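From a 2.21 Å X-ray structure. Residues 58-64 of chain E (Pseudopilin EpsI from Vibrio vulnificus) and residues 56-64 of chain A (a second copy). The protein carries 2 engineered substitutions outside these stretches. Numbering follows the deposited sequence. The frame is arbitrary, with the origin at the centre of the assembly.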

# COMPACT_ATOMS: atom_id res chain seq x y z
N THR E 58 24.24 3.22 13.08
CA THR E 58 23.19 4.07 12.54
C THR E 58 22.96 5.27 13.48
O THR E 58 23.23 5.19 14.69
CB THR E 58 21.90 3.24 12.33
OG1 THR E 58 20.80 4.12 12.01
CG2 THR E 58 21.57 2.43 13.61
N THR E 59 22.51 6.38 12.91
CA THR E 59 22.28 7.63 13.66
C THR E 59 20.81 7.83 14.03
O THR E 59 20.47 8.69 14.86
CB THR E 59 22.77 8.86 12.85
OG1 THR E 59 24.10 8.63 12.39
CG2 THR E 59 22.73 10.15 13.69
N GLN E 60 19.94 7.02 13.41
CA GLN E 60 18.49 7.14 13.58
C GLN E 60 17.92 5.87 14.20
O GLN E 60 18.58 4.83 14.18
CB GLN E 60 17.86 7.37 12.21
CG GLN E 60 17.77 6.11 11.33
CD GLN E 60 16.67 6.21 10.30
OE1 GLN E 60 16.89 5.91 9.13
NE2 GLN E 60 15.49 6.66 10.71
N PRO E 61 16.67 5.94 14.71
CA PRO E 61 16.05 4.79 15.38
C PRO E 61 15.17 3.94 14.47
O PRO E 61 14.66 2.91 14.90
CB PRO E 61 15.19 5.47 16.45
CG PRO E 61 14.70 6.71 15.78
CD PRO E 61 15.74 7.09 14.74
N LEU E 62 15.00 4.34 13.21
CA LEU E 62 14.00 3.71 12.36
C LEU E 62 14.55 2.55 11.50
O LEU E 62 13.90 1.53 11.34
CB LEU E 62 13.33 4.76 11.46
CG LEU E 62 12.82 6.03 12.13
CD1 LEU E 62 12.18 6.91 11.09
CD2 LEU E 62 11.84 5.71 13.28
N LEU E 63 15.75 2.73 10.96
CA LEU E 63 16.36 1.73 10.11
C LEU E 63 17.58 1.10 10.77
O LEU E 63 18.46 1.82 11.26
CB LEU E 63 16.77 2.34 8.78
CG LEU E 63 15.66 3.00 7.97
CD1 LEU E 63 16.23 3.44 6.65
CD2 LEU E 63 14.48 2.08 7.79
N LYS E 64 17.63 -0.23 10.77
CA LYS E 64 18.88 -0.96 10.99
C LYS E 64 19.53 -1.22 9.64
O LYS E 64 18.85 -1.28 8.62
CB LYS E 64 18.64 -2.28 11.74
CG LYS E 64 17.80 -2.11 12.98
CD LYS E 64 17.93 -3.29 13.95
CE LYS E 64 16.88 -4.42 13.75
NZ LYS E 64 16.51 -5.01 15.11
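Chain A 56-64: VATTQPLLK

Two copies of pseudopilin EpsI meet through the same segment, with Thr59, Gln60 and Leu63 of each copy set against their own counterparts in a nearly symmetric contact that buries 303 Å², both sides summed. Chain A runs as loop or turn from A:Ala57 to A:Leu62, as chain E does from E:Thr58 to E:Leu62, and both enter a strand at 63-64, with phi/psi of -120/138 at A:Leu63 against -112/131 at E:Leu63. Both stretches run the same general way from Thr59 to Leu63 while splaying apart: the CA atoms of E:Thr59 and A:Thr59 are 6.3 Å apart, those of E:Leu63 and A:Leu63 9.4 Å. Leucine side chains, with the ends of the two Gln60 side chains, occupy that wider gap. Both Leu63 residues point toward the other stretch with chi1 m and chi2 t, and E:Leu63 CD1 and A:Leu63 CD1 meet at 4.1 Å. Each tip also reaches the neighbouring leucine of the other copy: E:Leu63 CD1 lies 4.1 Å from A:Leu62 CD1, and A:Leu63 CD1 lies 4.4 Å from E:Leu62 CD1. At the exposed threonine end, E:Thr59 OG1 and A:Thr59 OG1 share a 2.9 Å hydrogen bond, while the methyl CG2 of E:Thr59 approaches A:Ala57 O at 4.3 Å. Between threonines and leucines lie E:Gln60 and A:Gln60, both chi1 p. Within chain A, A:Thr58 OG1 donates to A:Gln60 O at 2.9 Å, spanning A:Thr59.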

# COMPACT_ATOMS: atom_id res chain seq x y z
N VAL A 56 19.47 17.64 9.71
CA VAL A 56 20.23 16.76 10.56
C VAL A 56 21.02 15.86 9.66
O VAL A 56 20.42 15.20 8.79
CB VAL A 56 19.32 15.87 11.44
CG1 VAL A 56 20.13 14.86 12.19
CG2 VAL A 56 18.50 16.72 12.40
N ALA A 57 22.34 15.83 9.87
CA ALA A 57 23.23 14.93 9.13
C ALA A 57 22.83 13.48 9.38
O ALA A 57 22.50 13.09 10.51
CB ALA A 57 24.70 15.16 9.54
N THR A 58 22.83 12.69 8.31
CA THR A 58 22.47 11.29 8.38
C THR A 58 23.63 10.42 7.84
O THR A 58 24.50 10.90 7.11
CB THR A 58 21.12 11.01 7.65
OG1 THR A 58 21.34 10.90 6.24
CG2 THR A 58 20.10 12.11 7.91
N THR A 59 23.63 9.15 8.24
CA THR A 59 24.66 8.20 7.81
C THR A 59 24.06 7.17 6.85
O THR A 59 24.43 6.00 6.86
CB THR A 59 25.30 7.48 9.04
OG1 THR A 59 25.69 8.47 10.00
CG2 THR A 59 26.53 6.63 8.64
N GLN A 60 23.12 7.63 6.03
CA GLN A 60 22.47 6.80 5.04
C GLN A 60 21.89 7.69 3.94
O GLN A 60 21.68 8.89 4.16
CB GLN A 60 21.36 6.00 5.68
CG GLN A 60 20.11 6.84 5.97
CD GLN A 60 18.91 6.00 6.31
OE1 GLN A 60 18.15 6.35 7.20
NE2 GLN A 60 18.74 4.88 5.61
N PRO A 61 21.59 7.09 2.77
CA PRO A 61 21.09 7.89 1.66
C PRO A 61 19.57 7.89 1.53
O PRO A 61 19.04 8.57 0.65
CB PRO A 61 21.71 7.17 0.45
CG PRO A 61 21.70 5.72 0.85
CD PRO A 61 21.70 5.67 2.38
N LEU A 62 18.88 7.13 2.38
CA LEU A 62 17.45 6.90 2.18
C LEU A 62 16.57 8.00 2.82
O LEU A 62 15.61 8.49 2.22
CB LEU A 62 17.04 5.50 2.67
CG LEU A 62 17.82 4.28 2.16
CD1 LEU A 62 17.17 3.00 2.65
CD2 LEU A 62 17.94 4.26 0.63
N LEU A 63 16.91 8.42 4.03
CA LEU A 63 16.09 9.38 4.74
C LEU A 63 16.85 10.65 5.07
O LEU A 63 17.99 10.59 5.50
CB LEU A 63 15.55 8.78 6.02
CG LEU A 63 14.74 7.49 5.90
CD1 LEU A 63 14.34 7.05 7.30
CD2 LEU A 63 13.53 7.63 4.98
N LYS A 64 16.18 11.79 4.87
CA LYS A 64 16.65 13.08 5.39
C LYS A 64 15.93 13.36 6.70
O LYS A 64 14.82 12.89 6.93
CB LYS A 64 16.41 14.20 4.36
CG LYS A 64 17.05 13.92 3.02
CD LYS A 64 16.94 15.08 2.05
CE LYS A 64 15.56 15.20 1.41
NZ LYS A 64 15.65 15.98 0.15